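Local coordinates for putative kinase (Chloroflexus aurantiacus, PDB 2RHM) that is of unconfirmed function but, as a putative kinase with the P-loop nucleoside triphosphate hydrolase fold, probably binds a nucleoside triphosphate and transfers its terminal phosphoryl group, at the interface of chains A and B. Sequence-based numbering; all coordinates share one arbitrary frame. Chains: chain A/B, Putative kinase.

Contact 1: the interface of chains A and B. Residues chain A 34, 39, 65, 68-69, 72-73; chain B 34, 39, 65, 68-69, 72-73.
A two-fold symmetric, almost wholly apolar helix-to-helix interface joins the two copies of this putative kinase in the deposited assembly; whether the dimer also forms in solution the structure alone does not show. The evidence for close fit lies in A:Phe39. Its CG stands anti to its own carbonyl carbon (chi1 -78°), and the ring crosses the side chain of B:Met65, a selenomethionine, at about a right angle. That chain is bent at chi2 and chi3, so its terminal methyl turns onto the phenyl face: CE lies over the ring centre, 3.3 Å from A:Phe39 CE2. A second partner meets the ring at its rim and probably limits its rotation. B:His68, its CG anti to the backbone N, stands edge-to-face with the phenyl, the planes 87° apart, and its CD2 lies 3.6 Å from A:Phe39 CE1. An alanine in place of A:Phe39 would remove both the face under the B:Met65 methyl and the edge beside B:His68, and would probably loosen the packing on this flank. The twin arrangement has A:Met65 CE over B:Phe39, 3.6 Å from CE2.

Nearer the axis, A:Thr69 and B:Thr69 meet tip to tip, their CG2 methyls 3.3 Å apart, tighter than usual for carbon. Each hydroxyl is turned back into its own helix: A:Thr69 OG1 donates to A:Met65 O at 3.1 Å, from above the carbonyl plane, at a C=O...donor angle of 149°. This bond satisfies the polar branch within its own chain and helps hold the methyl toward the partner. Farther along, A:Ile73 CD1 meets B:Ile73 CD1 at 3.8 Å, again end-on. In the fold, A:Met65 to A:Ile73 belong to the long helix 52-75, A:Phe39 to helix 36-47 and A:Leu34, which adds little, to the short strand 33-35, with the same elements in chain B.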
# COMPACT_ATOMS: atom_id res chain seq x y z
N LEU A 34 3.48 -6.19 4.05
CA LEU A 34 3.18 -6.02 2.65
C LEU A 34 3.57 -7.33 2.00
O LEU A 34 4.74 -7.70 2.03
CB LEU A 34 4.00 -4.87 2.07
CG LEU A 34 3.82 -3.52 2.77
CD1 LEU A 34 4.67 -2.43 2.11
CD2 LEU A 34 2.37 -3.11 2.77
N PHE A 39 -1.41 -8.70 -2.31
CA PHE A 39 -1.70 -7.62 -3.26
C PHE A 39 -2.25 -8.22 -4.55
O PHE A 39 -3.19 -7.70 -5.12
CB PHE A 39 -0.44 -6.82 -3.58
CG PHE A 39 -0.04 -5.83 -2.51
CD1 PHE A 39 -0.32 -6.03 -1.17
CD2 PHE A 39 0.67 -4.70 -2.86
CE1 PHE A 39 0.07 -5.10 -0.22
CE2 PHE A 39 1.06 -3.77 -1.91
CZ PHE A 39 0.75 -3.97 -0.59
N MSE A 65 3.62 -2.24 -6.51
CA MSE A 65 2.78 -1.71 -5.43
C MSE A 65 3.48 -1.90 -4.08
O MSE A 65 3.39 -1.04 -3.21
CB MSE A 65 1.40 -2.39 -5.41
CG MSE A 65 0.36 -1.75 -6.29
SE MSE A 65 -0.02 0.13 -5.74
CE MSE A 65 0.04 -0.01 -3.91
N HIS A 68 6.09 0.83 -3.88
CA HIS A 68 5.40 2.11 -3.76
C HIS A 68 4.97 2.35 -2.31
O HIS A 68 5.21 3.42 -1.75
CB HIS A 68 4.17 2.16 -4.68
CG HIS A 68 3.29 3.36 -4.46
ND1 HIS A 68 3.58 4.61 -4.98
CD2 HIS A 68 2.15 3.51 -3.74
CE1 HIS A 68 2.64 5.46 -4.61
NE2 HIS A 68 1.77 4.82 -3.86
N THR A 69 4.33 1.35 -1.72
CA THR A 69 3.81 1.44 -0.36
C THR A 69 4.93 1.46 0.69
O THR A 69 4.88 2.22 1.67
CB THR A 69 2.82 0.29 -0.07
OG1 THR A 69 1.73 0.32 -1.03
CG2 THR A 69 2.27 0.43 1.32
N THR A 72 6.56 5.05 1.20
CA THR A 72 5.85 6.02 2.03
C THR A 72 5.87 5.62 3.52
O THR A 72 5.98 6.46 4.39
CB THR A 72 4.42 6.32 1.52
OG1 THR A 72 3.89 7.46 2.23
CG2 THR A 72 3.50 5.14 1.67
N ILE A 73 5.79 4.32 3.80
CA ILE A 73 5.83 3.86 5.19
C ILE A 73 7.22 4.12 5.80
O ILE A 73 7.37 4.66 6.92
CB ILE A 73 5.47 2.38 5.31
CG1 ILE A 73 4.01 2.14 4.89
CG2 ILE A 73 5.67 1.87 6.72
CD1 ILE A 73 3.64 0.67 4.82
N LEU B 34 -1.46 7.24 1.41
CA LEU B 34 -2.06 6.34 0.42
C LEU B 34 -3.06 7.11 -0.41
O LEU B 34 -4.03 7.64 0.11
CB LEU B 34 -2.73 5.18 1.14
CG LEU B 34 -1.91 4.49 2.23
CD1 LEU B 34 -2.80 3.46 2.89
CD2 LEU B 34 -0.67 3.83 1.68
N PHE B 39 -2.11 4.96 -6.67
CA PHE B 39 -2.26 3.51 -6.79
C PHE B 39 -2.71 3.14 -8.22
O PHE B 39 -2.21 2.17 -8.81
CB PHE B 39 -3.27 2.99 -5.75
CG PHE B 39 -2.70 2.78 -4.36
CD1 PHE B 39 -1.73 3.61 -3.82
CD2 PHE B 39 -3.21 1.78 -3.56
CE1 PHE B 39 -1.23 3.38 -2.54
CE2 PHE B 39 -2.72 1.54 -2.29
CZ PHE B 39 -1.74 2.35 -1.78
N MSE B 65 -7.10 -1.65 -2.72
CA MSE B 65 -5.71 -1.65 -2.25
C MSE B 65 -5.51 -0.64 -1.13
O MSE B 65 -4.72 -0.86 -0.20
CB MSE B 65 -4.75 -1.32 -3.41
CG MSE B 65 -4.29 -2.51 -4.20
SE MSE B 65 -3.38 -3.80 -3.08
CE MSE B 65 -2.04 -2.76 -2.32
N HIS B 68 -6.85 -2.14 2.05
CA HIS B 68 -6.01 -3.28 2.43
C HIS B 68 -4.72 -2.80 3.11
O HIS B 68 -4.31 -3.28 4.17
CB HIS B 68 -5.66 -4.13 1.20
CG HIS B 68 -4.61 -5.17 1.46
ND1 HIS B 68 -4.90 -6.37 2.08
CD2 HIS B 68 -3.28 -5.19 1.21
CE1 HIS B 68 -3.79 -7.08 2.20
NE2 HIS B 68 -2.80 -6.39 1.66
N THR B 69 -4.09 -1.82 2.48
CA THR B 69 -2.81 -1.30 2.96
C THR B 69 -3.04 -0.50 4.24
O THR B 69 -2.26 -0.58 5.21
CB THR B 69 -2.14 -0.47 1.86
OG1 THR B 69 -1.86 -1.32 0.74
CG2 THR B 69 -0.85 0.10 2.34
N THR B 72 -3.21 -2.74 7.52
CA THR B 72 -1.98 -3.25 8.12
C THR B 72 -1.17 -2.14 8.79
O THR B 72 -0.49 -2.38 9.78
CB THR B 72 -1.14 -4.10 7.13
OG1 THR B 72 -0.11 -4.79 7.86
CG2 THR B 72 -0.52 -3.23 6.02
N ILE B 73 -1.24 -0.92 8.26
CA ILE B 73 -0.54 0.23 8.87
C ILE B 73 -1.20 0.59 10.20
O ILE B 73 -0.52 0.77 11.23
CB ILE B 73 -0.53 1.44 7.92
CG1 ILE B 73 0.28 1.11 6.66
CG2 ILE B 73 0.05 2.66 8.59
CD1 ILE B 73 0.23 2.15 5.62

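Contact 2: the interface of chains A and B. Residues chain A 43, 46-47, 54, 58, 61; chain B 42-43, 46-47, 54, 58, 61.
With CG anti to its carbonyl carbon (chi1 -60°) and the chain extended at chi2 (174°), A:Leu47 sends its two methyls across to chain B, while A:Trp54, CG anti to the backbone N (chi1 171°), swings its six-membered ring toward the same partner. In this P-loop NTPase-fold protein the patch is a symmetric apolar interface between helices, and the structure alone does not show whether this pairing is the biological one.

The leucines meet tip to tip, A:Leu47 CD1 lying 3.6 Å from B:Leu47 CD1. The other branch does different work: A:Leu47 CD2 sits 3.4 Å from B:Thr61 OG1, the two side chains crossing at about a right angle, so a hydroxyl faces a methyl here. That threonine places its OG1 anti to its carbonyl carbon, against the A:Gly46 backbone, where the lack of a side chain lets the hydroxyl come close to the main chain. Its CG2 points elsewhere, lying 3.8 Å from A:Met43 CA, and thus packs on helix 36-47 of the other chain.

The tryptophans touch by their ring ends, A:Trp54 CH2 to B:Trp54 CH2 being 3.7 Å, with the A:Trp54 atom in the plane of the B:Trp54 ring at its edge. This is an end-on contact, with no face-to-face overlap. A:Trp54 CZ3 also lies 3.9 Å from B:Leu47 CD2. Each indole is backed by its own chain, A:Val58 CG2 sitting above one face of A:Trp54, toward the rim. The selenomethionines A:Met43 and B:Met43, bent at chi3, approach tip to tip, with A:Met43 CG 4.1 Å from B:Met43 SE.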
# COMPACT_ATOMS: atom_id res chain seq x y z
N MSE A 43 -5.96 -7.50 -6.49
CA MSE A 43 -6.06 -7.16 -7.92
C MSE A 43 -6.86 -8.17 -8.74
O MSE A 43 -7.61 -7.78 -9.62
CB MSE A 43 -4.67 -6.96 -8.50
CG MSE A 43 -4.10 -5.61 -8.09
SE MSE A 43 -2.39 -5.30 -8.95
CE MSE A 43 -1.66 -6.16 -8.12
N GLY A 46 -10.49 -7.44 -8.07
CA GLY A 46 -11.00 -6.20 -8.65
C GLY A 46 -10.98 -6.18 -10.17
O GLY A 46 -11.83 -5.54 -10.79
N LEU A 47 -10.03 -6.91 -10.77
CA LEU A 47 -9.84 -6.87 -12.23
C LEU A 47 -10.15 -8.18 -12.97
O LEU A 47 -10.36 -8.17 -14.19
CB LEU A 47 -8.39 -6.48 -12.53
CG LEU A 47 -7.94 -5.11 -12.01
CD1 LEU A 47 -6.44 -4.98 -12.28
CD2 LEU A 47 -8.73 -3.98 -12.63
N TRP A 54 -1.40 -12.94 -17.70
CA TRP A 54 -2.10 -11.95 -16.90
C TRP A 54 -1.68 -12.07 -15.44
O TRP A 54 -1.29 -11.08 -14.82
CB TRP A 54 -3.62 -12.11 -17.02
CG TRP A 54 -4.38 -11.27 -16.06
CD1 TRP A 54 -5.10 -11.70 -14.99
CD2 TRP A 54 -4.48 -9.84 -16.07
NE1 TRP A 54 -5.66 -10.63 -14.33
CE2 TRP A 54 -5.29 -9.47 -14.97
CE3 TRP A 54 -3.96 -8.83 -16.89
CZ2 TRP A 54 -5.60 -8.14 -14.67
CZ3 TRP A 54 -4.27 -7.51 -16.60
CH2 TRP A 54 -5.08 -7.18 -15.50
N VAL A 58 0.03 -9.26 -13.28
CA VAL A 58 -0.55 -8.87 -11.98
C VAL A 58 0.52 -9.03 -10.90
O VAL A 58 0.65 -8.19 -10.01
CB VAL A 58 -1.82 -9.72 -11.65
CG1 VAL A 58 -2.26 -9.56 -10.19
CG2 VAL A 58 -2.96 -9.34 -12.56
N THR A 61 2.99 -6.13 -11.15
CA THR A 61 2.35 -4.91 -10.70
C THR A 61 2.22 -4.89 -9.19
O THR A 61 2.37 -3.84 -8.57
CB THR A 61 0.99 -4.76 -11.37
OG1 THR A 61 1.17 -4.79 -12.79
CG2 THR A 61 0.30 -3.49 -10.96
N VAL B 42 0.27 3.34 -10.59
CA VAL B 42 1.14 2.17 -10.47
C VAL B 42 0.51 1.02 -11.28
O VAL B 42 1.19 0.34 -12.03
CB VAL B 42 1.33 1.74 -9.00
CG1 VAL B 42 2.09 0.44 -8.92
CG2 VAL B 42 2.07 2.83 -8.22
N MSE B 43 -0.81 0.84 -11.17
CA MSE B 43 -1.47 -0.20 -11.94
C MSE B 43 -1.47 0.04 -13.44
O MSE B 43 -1.31 -0.91 -14.20
CB MSE B 43 -2.87 -0.46 -11.42
CG MSE B 43 -2.82 -1.31 -10.18
SE MSE B 43 -4.59 -1.82 -9.53
CE MSE B 43 -4.81 -0.56 -8.92
N GLY B 46 1.96 -0.95 -14.67
CA GLY B 46 2.22 -2.38 -14.66
C GLY B 46 1.33 -3.21 -15.57
O GLY B 46 1.77 -4.25 -16.07
N LEU B 47 0.08 -2.79 -15.78
CA LEU B 47 -0.89 -3.56 -16.57
C LEU B 47 -1.35 -2.91 -17.86
O LEU B 47 -2.03 -3.54 -18.67
CB LEU B 47 -2.13 -3.80 -15.74
CG LEU B 47 -1.92 -4.43 -14.36
CD1 LEU B 47 -3.18 -4.27 -13.57
CD2 LEU B 47 -1.47 -5.88 -14.48
N TRP B 54 -11.86 0.79 -18.27
CA TRP B 54 -10.69 0.18 -17.65
C TRP B 54 -10.21 1.05 -16.47
O TRP B 54 -9.87 0.54 -15.40
CB TRP B 54 -9.58 -0.01 -18.68
CG TRP B 54 -8.35 -0.58 -18.11
CD1 TRP B 54 -7.16 0.05 -17.94
CD2 TRP B 54 -8.19 -1.90 -17.58
NE1 TRP B 54 -6.25 -0.80 -17.37
CE2 TRP B 54 -6.85 -2.01 -17.14
CE3 TRP B 54 -9.03 -3.01 -17.46
CZ2 TRP B 54 -6.34 -3.17 -16.57
CZ3 TRP B 54 -8.52 -4.17 -16.91
CH2 TRP B 54 -7.19 -4.23 -16.45
N VAL B 58 -9.83 -0.17 -12.71
CA VAL B 58 -8.57 0.02 -11.98
C VAL B 58 -8.80 0.89 -10.74
O VAL B 58 -8.20 0.64 -9.70
CB VAL B 58 -7.50 0.64 -12.89
CG1 VAL B 58 -6.30 1.15 -12.10
CG2 VAL B 58 -7.07 -0.38 -13.95
N THR B 61 -10.33 -1.09 -7.98
CA THR B 61 -9.29 -1.98 -7.46
C THR B 61 -8.32 -1.19 -6.58
O THR B 61 -7.95 -1.65 -5.49
CB THR B 61 -8.55 -2.71 -8.59
OG1 THR B 61 -9.49 -3.43 -9.40
CG2 THR B 61 -7.57 -3.71 -8.03

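Contact 1 and contact 2 lie about 14 Å apart, measured between the centres of their C-alpha atoms, and are portions of one two-fold interface. Both draw on helices 36-47 and 52-75 of each chain. Along the long helix, contact 2 takes the earlier stretch from A:Trp54 to A:Thr61 and contact 1 the later one from A:Met65 to A:Ile73; along helix 36-47, A:Phe39 serves contact 1 and A:Met43 to A:Leu47 serve contact 2, and chain B does likewise. A shift of either helix would probably disturb both patches, and two separated patches would probably resist rocking of one subunit on the other better than either alone.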